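Local coordinates for COG3291: FOG: PKD repeat (Clostridium thermocellum, PDB 1WMX), which probably binds cellulose or related glucans as the family 30 carbohydrate-binding module of the much larger, probably cellulose-degrading enzyme CelJ, at residues T50-Q56 and D166-F172; D99-R105 and D118-S124. All coordinates share one frame; numbering follows the deposited sequence.

Overall arrangement
Both contacts are antiparallel strand pairs, one in each of the two sheets that face each other in this beta-sandwich module. Contact 1 joins residues far apart in sequence, and contact 2, a hairpin, is nested inside the loop closed by contact 1. Their centres lie about 15 Å apart, and they meet in the core: the Phe100 ring of contact 2 packs on Phe168, Leu53, Val170 and Phe172 of contact 1. Each is partly buried, with one apolar face turned inward. The other face differs: contact 1 carries Arg52, Asn54, Thr169 and Trp171, of which Arg52 and Trp171 have acidic partners outside the pair, whereas contact 2 has small or polar residues and an Arg105–Asp118 salt bridge.

Contact 1: residues T50-Q56 and D166-F172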
loop_
_atom_site.group_PDB
_atom_site.type_symbol
_atom_site.label_atom_id
_atom_site.label_comp_id
_atom_site.label_asym_id
_atom_site.label_seq_id
_atom_site.Cartn_x
_atom_site.Cartn_y
_atom_site.Cartn_z
ATOM N N THR B 50 9.124 11.569 23.616
ATOM C CA THR B 50 8.091 11.368 22.623
ATOM C C THR B 50 8.634 10.917 21.267
ATOM O O THR B 50 9.842 10.930 21.028
ATOM C CB THR B 50 7.281 12.649 22.463
ATOM O OG1 THR B 50 8.139 13.693 21.998
ATOM C CG2 THR B 50 6.683 13.066 23.810
ATOM N N LEU B 51 7.729 10.494 20.391
ATOM C CA LEU B 51 8.103 10.052 19.060
ATOM C C LEU B 51 7.825 11.213 18.101
ATOM O O LEU B 51 6.690 11.672 17.976
ATOM C CB LEU B 51 7.279 8.825 18.691
ATOM C CG LEU B 51 7.754 8.024 17.485
ATOM C CD1 LEU B 51 9.203 7.567 17.693
ATOM C CD2 LEU B 51 6.826 6.836 17.288
ATOM N N ARG B 52 8.866 11.688 17.426
ATOM C CA ARG B 52 8.749 12.823 16.502
ATOM C C ARG B 52 8.546 12.474 15.029
ATOM O O ARG B 52 9.391 11.820 14.414
ATOM C CB ARG B 52 9.991 13.721 16.628
ATOM C CG ARG B 52 9.968 14.999 15.756
ATOM C CD ARG B 52 11.395 15.540 15.556
ATOM N NE ARG B 52 12.114 15.510 16.819
ATOM C CZ ARG B 52 13.402 15.235 16.966
ATOM N NH1 ARG B 52 14.171 14.966 15.913
ATOM N NH2 ARG B 52 13.908 15.182 18.193
ATOM N N LEU B 53 7.423 12.930 14.473
ATOM C CA LEU B 53 7.106 12.732 13.060
ATOM C C LEU B 53 7.374 14.106 12.442
ATOM O O LEU B 53 6.534 15.013 12.507
ATOM C CB LEU B 53 5.645 12.335 12.881
ATOM C CG LEU B 53 5.154 12.167 11.439
ATOM C CD1 LEU B 53 5.933 11.056 10.758
ATOM C CD2 LEU B 53 3.656 11.849 11.431
ATOM N N ASN B 54 8.541 14.252 11.831
ATOM C CA ASN B 54 8.965 15.534 11.289
ATOM C C ASN B 54 9.219 15.615 9.781
ATOM O O ASN B 54 10.248 15.150 9.280
ATOM C CB ASN B 54 10.219 15.969 12.048
ATOM C CG ASN B 54 10.711 17.343 11.646
ATOM O OD1 ASN B 54 11.889 17.653 11.817
ATOM N ND2 ASN B 54 9.812 18.177 11.130
ATOM N N VAL B 55 8.268 16.214 9.069
ATOM C CA VAL B 55 8.386 16.406 7.632
ATOM C C VAL B 55 8.948 17.821 7.538
ATOM O O VAL B 55 8.214 18.794 7.675
ATOM C CB VAL B 55 7.006 16.323 6.938
ATOM C CG1 VAL B 55 7.159 16.532 5.443
ATOM C CG2 VAL B 55 6.379 14.960 7.212
ATOM N N GLN B 56 10.254 17.922 7.319
ATOM C CA GLN B 56 10.954 19.206 7.278
ATOM C C GLN B 56 10.856 20.112 6.054
ATOM O O GLN B 56 10.919 21.330 6.190
ATOM C CB GLN B 56 12.422 18.969 7.642
ATOM C CG GLN B 56 12.864 17.548 7.427
ATOM C CD GLN B 56 14.082 17.185 8.248
ATOM O OE1 GLN B 56 14.700 16.152 8.024
ATOM N NE2 GLN B 56 14.426 18.030 9.214
ATOM N N ASP B 166 2.436 19.699 2.562
ATOM C CA ASP B 166 2.928 20.676 3.520
ATOM C C ASP B 166 3.894 20.054 4.519
ATOM O O ASP B 166 3.718 18.908 4.933
ATOM C CB ASP B 166 1.762 21.298 4.300
ATOM C CG ASP B 166 0.830 22.105 3.423
ATOM O OD1 ASP B 166 0.863 23.352 3.508
ATOM O OD2 ASP B 166 0.067 21.491 2.648
ATOM N N PRO B 167 4.945 20.794 4.903
ATOM C CA PRO B 167 5.888 20.241 5.881
ATOM C C PRO B 167 5.209 20.410 7.239
ATOM O O PRO B 167 4.346 21.281 7.378
ATOM C CB PRO B 167 7.102 21.142 5.727
ATOM C CG PRO B 167 6.476 22.460 5.397
ATOM C CD PRO B 167 5.448 22.067 4.359
ATOM N N PHE B 168 5.576 19.598 8.228
ATOM C CA PHE B 168 4.947 19.707 9.546
ATOM C C PHE B 168 5.673 18.883 10.601
ATOM O O PHE B 168 6.568 18.098 10.287
ATOM C CB PHE B 168 3.492 19.236 9.475
ATOM C CG PHE B 168 3.344 17.736 9.363
ATOM C CD1 PHE B 168 3.265 16.940 10.505
ATOM C CD2 PHE B 168 3.334 17.115 8.116
ATOM C CE1 PHE B 168 3.185 15.545 10.404
ATOM C CE2 PHE B 168 3.254 15.722 8.007
ATOM C CZ PHE B 168 3.180 14.939 9.153
ATOM N N THR B 169 5.259 19.055 11.853
ATOM C CA THR B 169 5.848 18.326 12.965
ATOM C C THR B 169 4.830 18.049 14.054
ATOM O O THR B 169 4.068 18.930 14.440
ATOM C CB THR B 169 7.000 19.110 13.601
ATOM O OG1 THR B 169 7.960 19.444 12.595
ATOM C CG2 THR B 169 7.674 18.283 14.693
ATOM N N VAL B 170 4.811 16.806 14.524
ATOM C CA VAL B 170 3.941 16.394 15.619
ATOM C C VAL B 170 4.779 15.475 16.490
ATOM O O VAL B 170 5.839 14.994 16.076
ATOM C CB VAL B 170 2.677 15.625 15.158
ATOM C CG1 VAL B 170 1.764 16.545 14.378
ATOM C CG2 VAL B 170 3.069 14.409 14.339
ATOM N N TRP B 171 4.299 15.245 17.701
ATOM C CA TRP B 171 4.974 14.396 18.658
ATOM C C TRP B 171 3.939 13.421 19.192
ATOM O O TRP B 171 2.806 13.806 19.469
ATOM C CB TRP B 171 5.539 15.263 19.783
ATOM C CG TRP B 171 6.729 16.076 19.367
ATOM C CD1 TRP B 171 8.049 15.707 19.453
ATOM C CD2 TRP B 171 6.720 17.389 18.791
ATOM N NE1 TRP B 171 8.853 16.711 18.977
ATOM C CE2 TRP B 171 8.066 17.756 18.563
ATOM C CE3 TRP B 171 5.705 18.293 18.449
ATOM C CZ2 TRP B 171 8.428 18.990 18.006
ATOM C CZ3 TRP B 171 6.060 19.522 17.891
ATOM C CH2 TRP B 171 7.411 19.857 17.677
ATOM N N PHE B 172 4.317 12.154 19.312
ATOM C CA PHE B 172 3.402 11.139 19.814
ATOM C C PHE B 172 3.869 10.674 21.185
ATOM O O PHE B 172 5.040 10.791 21.538
ATOM C CB PHE B 172 3.344 9.909 18.884
ATOM C CG PHE B 172 2.742 10.173 17.518
ATOM C CD1 PHE B 172 3.513 10.705 16.485
ATOM C CD2 PHE B 172 1.411 9.847 17.255
ATOM C CE1 PHE B 172 2.970 10.903 15.203
ATOM C CE2 PHE B 172 0.855 10.041 15.983
ATOM C CZ PHE B 172 1.643 10.572 14.952
#
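Leu53 and Val170 sit opposite each other in a hydrogen-bonded antiparallel pair, with Leu53 CB 3.6 Å from Val170 CG2. Leu53 CB also meets the edge of the Phe172 ring in its plane, at CE1, while Leu53 CD2 comes to the edge of the Phe168 ring, 3.9 Å from Phe168 CE1. The Phe168 CG is wedged between its own N and carbonyl carbon (chi1 74°), which brings the ring back toward the partner strand, where Val55 CG2 lies 3.3 Å from Phe168 CE2. Branched aliphatics and phenylalanines suit this face because they fill it without polar groups.

On the other face, Arg52 and Trp171 run side by side, their planes 70° apart, with Arg52 CG 3.8 Å from Trp171 NE1. Thr169 CG2 lies over one face of the indole, toward its rim. Asp40 accepts the indole N-H and Glu31 bridges to Arg52 NH1, so acids outside the pair probably hold both groups in place. Asn54 ND2 adds a weak bond to Phe168 O (3.4 Å).

Strand 168-178 also pairs with strands 11-14 and 86-93, and strand 48-55 with 39-40 and 44-45. Across the sandwich, Leu51, Leu53 and Val55 press on strand 64-69, and Phe172 stacks on Phe160 of strand 155-161.

Contact 2: residues D99-R105 and D118-S124; sequences DFVIGFR and DVTTVIS
Phe100 and Ile123 make the tight end of this hairpin. Ile123 CG2 stands over the centre of the Phe100 ring, 4.2 Å from its centroid and 6° off the normal, a CH-pi contact, while Ile123 CD1 reaches Phe100 CZ at 3.7 Å. Ile123 has CG1 anti to its backbone N (chi1 -172°), an arrangement that lets both branches touch the ring. Its own N-H bonds to Phe100 O almost straight. Ile102 CG2 adds a further apolar contact to Ile123 CB, and Phe104 CB packs on Val119 CG2, 3.9 Å away. Large apolar residues suit this inward face.

At the same end of the hairpin, Asp99 OD1 accepts the Ser124 N-H at 2.9 Å, though the angle there is a bent 133°. Its other oxygen is held by a salt bridge to Arg163, so a short acidic side chain ties the 3-10 segment after strand 118-122 to the loop carrying Arg163.

On the opposite face the backbones are close too, but the side chains are more polar and more open to solvent. Having no side chain here, Gly103 brings its CA within 3.0 Å of Val119 O. Thr120, its pair, is exposed, and its CB leans on Val101 CG1. Next along, the partly exposed Arg105 and Asp118 are joined by a salt bridge of 2.9 Å from Arg105 NH1 to Asp118 OD1, although the fine placing of the carboxylate is doubtful. Arg105 also packs on Tyr113 of the second subunit.

Strand 118-122 is an edge strand, within this chain, of its five-stranded sheet, and strand 101-106 pairs on its far side with strand 155-161. Helix 140-143 meets Phe104, Val119 and Thr121, while Ile102 and Ile123 reach across the sandwich to strand 86-93.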
loop_
_atom_site.group_PDB
_atom_site.type_symbol
_atom_site.label_atom_id
_atom_site.label_comp_id
_atom_site.label_asym_id
_atom_site.label_seq_id
_atom_site.Cartn_x
_atom_site.Cartn_y
_atom_site.Cartn_z
ATOM N N ASP B 99 -2.050 17.336 9.676
ATOM C CA ASP B 99 -2.873 16.192 9.270
ATOM C C ASP B 99 -2.063 15.250 8.376
ATOM O O ASP B 99 -1.172 15.677 7.639
ATOM C CB ASP B 99 -4.109 16.685 8.521
ATOM C CG ASP B 99 -5.127 15.586 8.302
ATOM O OD1 ASP B 99 -5.417 14.801 9.264
ATOM O OD2 ASP B 99 -5.676 15.459 7.161
ATOM N N PHE B 100 -2.391 13.970 8.466
ATOM C CA PHE B 100 -1.704 12.932 7.681
ATOM C C PHE B 100 -2.482 11.616 7.771
ATOM O O PHE B 100 -3.432 11.484 8.545
ATOM C CB PHE B 100 -0.277 12.740 8.216
ATOM C CG PHE B 100 -0.217 12.554 9.725
ATOM C CD1 PHE B 100 -0.510 11.312 10.285
ATOM C CD2 PHE B 100 0.128 13.624 10.554
ATOM C CE1 PHE B 100 -0.469 11.136 11.672
ATOM C CE2 PHE B 100 0.169 13.454 11.945
ATOM C CZ PHE B 100 -0.131 12.208 12.504
ATOM N N VAL B 101 -2.071 10.649 6.971
ATOM C CA VAL B 101 -2.737 9.341 6.948
ATOM C C VAL B 101 -2.229 8.454 8.082
ATOM O O VAL B 101 -1.043 8.440 8.402
ATOM C CB VAL B 101 -2.479 8.634 5.634
ATOM C CG1 VAL B 101 -3.218 7.294 5.574
ATOM C CG2 VAL B 101 -2.931 9.485 4.451
ATOM N N ILE B 102 -3.147 7.719 8.677
ATOM C CA ILE B 102 -2.817 6.807 9.777
ATOM C C ILE B 102 -3.647 5.535 9.626
ATOM O O ILE B 102 -4.836 5.591 9.300
ATOM C CB ILE B 102 -3.122 7.477 11.128
ATOM C CG1 ILE B 102 -2.766 6.550 12.304
ATOM C CG2 ILE B 102 -4.599 7.858 11.255
ATOM C CD1 ILE B 102 -2.749 7.248 13.665
ATOM N N GLY B 103 -3.013 4.393 9.857
ATOM C CA GLY B 103 -3.714 3.101 9.734
ATOM C C GLY B 103 -2.814 1.924 10.113
ATOM O O GLY B 103 -1.834 2.081 10.841
ATOM N N PHE B 104 -3.181 0.752 9.599
ATOM C CA PHE B 104 -2.435 -0.497 9.853
ATOM C C PHE B 104 -2.190 -1.254 8.543
ATOM O O PHE B 104 -2.859 -1.028 7.535
ATOM C CB PHE B 104 -3.224 -1.404 10.800
ATOM C CG PHE B 104 -3.340 -0.835 12.202
ATOM C CD1 PHE B 104 -2.348 -1.100 13.151
ATOM C CD2 PHE B 104 -4.435 -0.042 12.543
ATOM C CE1 PHE B 104 -2.451 -0.565 14.441
ATOM C CE2 PHE B 104 -4.539 0.494 13.827
ATOM C CZ PHE B 104 -3.546 0.234 14.778
ATOM N N ARG B 105 -1.224 -2.145 8.598
ATOM C CA ARG B 105 -0.823 -2.979 7.454
ATOM C C ARG B 105 -0.697 -4.398 7.956
ATOM O O ARG B 105 -0.257 -4.631 9.085
ATOM C CB ARG B 105 0.496 -2.438 6.969
ATOM C CG ARG B 105 1.156 -3.027 5.739
ATOM C CD ARG B 105 2.477 -2.319 5.726
ATOM N NE ARG B 105 3.263 -2.230 4.523
ATOM C CZ ARG B 105 3.301 -1.183 3.694
ATOM N NH1 ARG B 105 2.500 -0.113 3.849
ATOM N NH2 ARG B 105 4.192 -1.107 2.713
ATOM N N ASP B 118 -3.139 -2.443 3.498
ATOM C CA ASP B 118 -3.271 -1.386 4.514
ATOM C C ASP B 118 -4.709 -0.879 4.649
ATOM O O ASP B 118 -5.453 -0.801 3.675
ATOM C CB ASP B 118 -2.415 -0.172 4.131
ATOM C CG ASP B 118 -0.987 -0.533 3.793
ATOM O OD1 ASP B 118 -0.253 0.314 3.193
ATOM O OD2 ASP B 118 -0.538 -1.678 4.111
ATOM N N VAL B 119 -5.076 -0.551 5.876
ATOM C CA VAL B 119 -6.388 0.055 6.181
ATOM C C VAL B 119 -6.030 1.416 6.725
ATOM O O VAL B 119 -5.207 1.527 7.640
ATOM C CB VAL B 119 -7.192 -0.763 7.202
ATOM C CG1 VAL B 119 -7.661 -2.095 6.613
ATOM C CG2 VAL B 119 -6.383 -1.062 8.468
ATOM N N THR B 120 -6.632 2.455 6.172
ATOM C CA THR B 120 -6.267 3.816 6.593
ATOM C C THR B 120 -7.432 4.792 6.760
ATOM O O THR B 120 -8.565 4.530 6.374
ATOM C CB THR B 120 -5.352 4.417 5.544
ATOM O OG1 THR B 120 -6.053 4.518 4.305
ATOM C CG2 THR B 120 -4.110 3.565 5.320
ATOM N N THR B 121 -7.077 5.915 7.349
ATOM C CA THR B 121 -7.987 7.039 7.601
ATOM C C THR B 121 -7.113 8.249 7.892
ATOM O O THR B 121 -5.901 8.124 8.077
ATOM C CB THR B 121 -8.911 6.739 8.794
ATOM O OG1 THR B 121 -9.757 7.863 9.042
ATOM C CG2 THR B 121 -8.136 6.441 10.074
ATOM N N VAL B 122 -7.709 9.421 7.923
ATOM C CA VAL B 122 -6.938 10.636 8.225
ATOM C C VAL B 122 -7.118 10.932 9.701
ATOM O O VAL B 122 -8.211 10.785 10.256
ATOM C CB VAL B 122 -7.409 11.804 7.374
ATOM C CG1 VAL B 122 -7.199 11.517 5.887
ATOM C CG2 VAL B 122 -8.889 12.115 7.594
ATOM N N ILE B 123 -6.048 11.344 10.336
ATOM C CA ILE B 123 -6.088 11.607 11.769
ATOM C C ILE B 123 -7.059 12.759 12.121
ATOM O O ILE B 123 -7.621 12.796 13.225
ATOM C CB ILE B 123 -4.699 11.937 12.290
ATOM C CG1 ILE B 123 -4.707 12.015 13.819
ATOM C CG2 ILE B 123 -4.176 13.257 11.728
ATOM C CD1 ILE B 123 -3.323 12.011 14.440
ATOM N N SER B 124 -7.254 13.675 11.184
ATOM C CA SER B 124 -8.145 14.830 11.399
ATOM C C SER B 124 -9.583 14.379 11.719
ATOM O O SER B 124 -10.353 15.120 12.338
ATOM C CB SER B 124 -8.169 15.733 10.157
ATOM O OG SER B 124 -8.489 14.988 8.995
#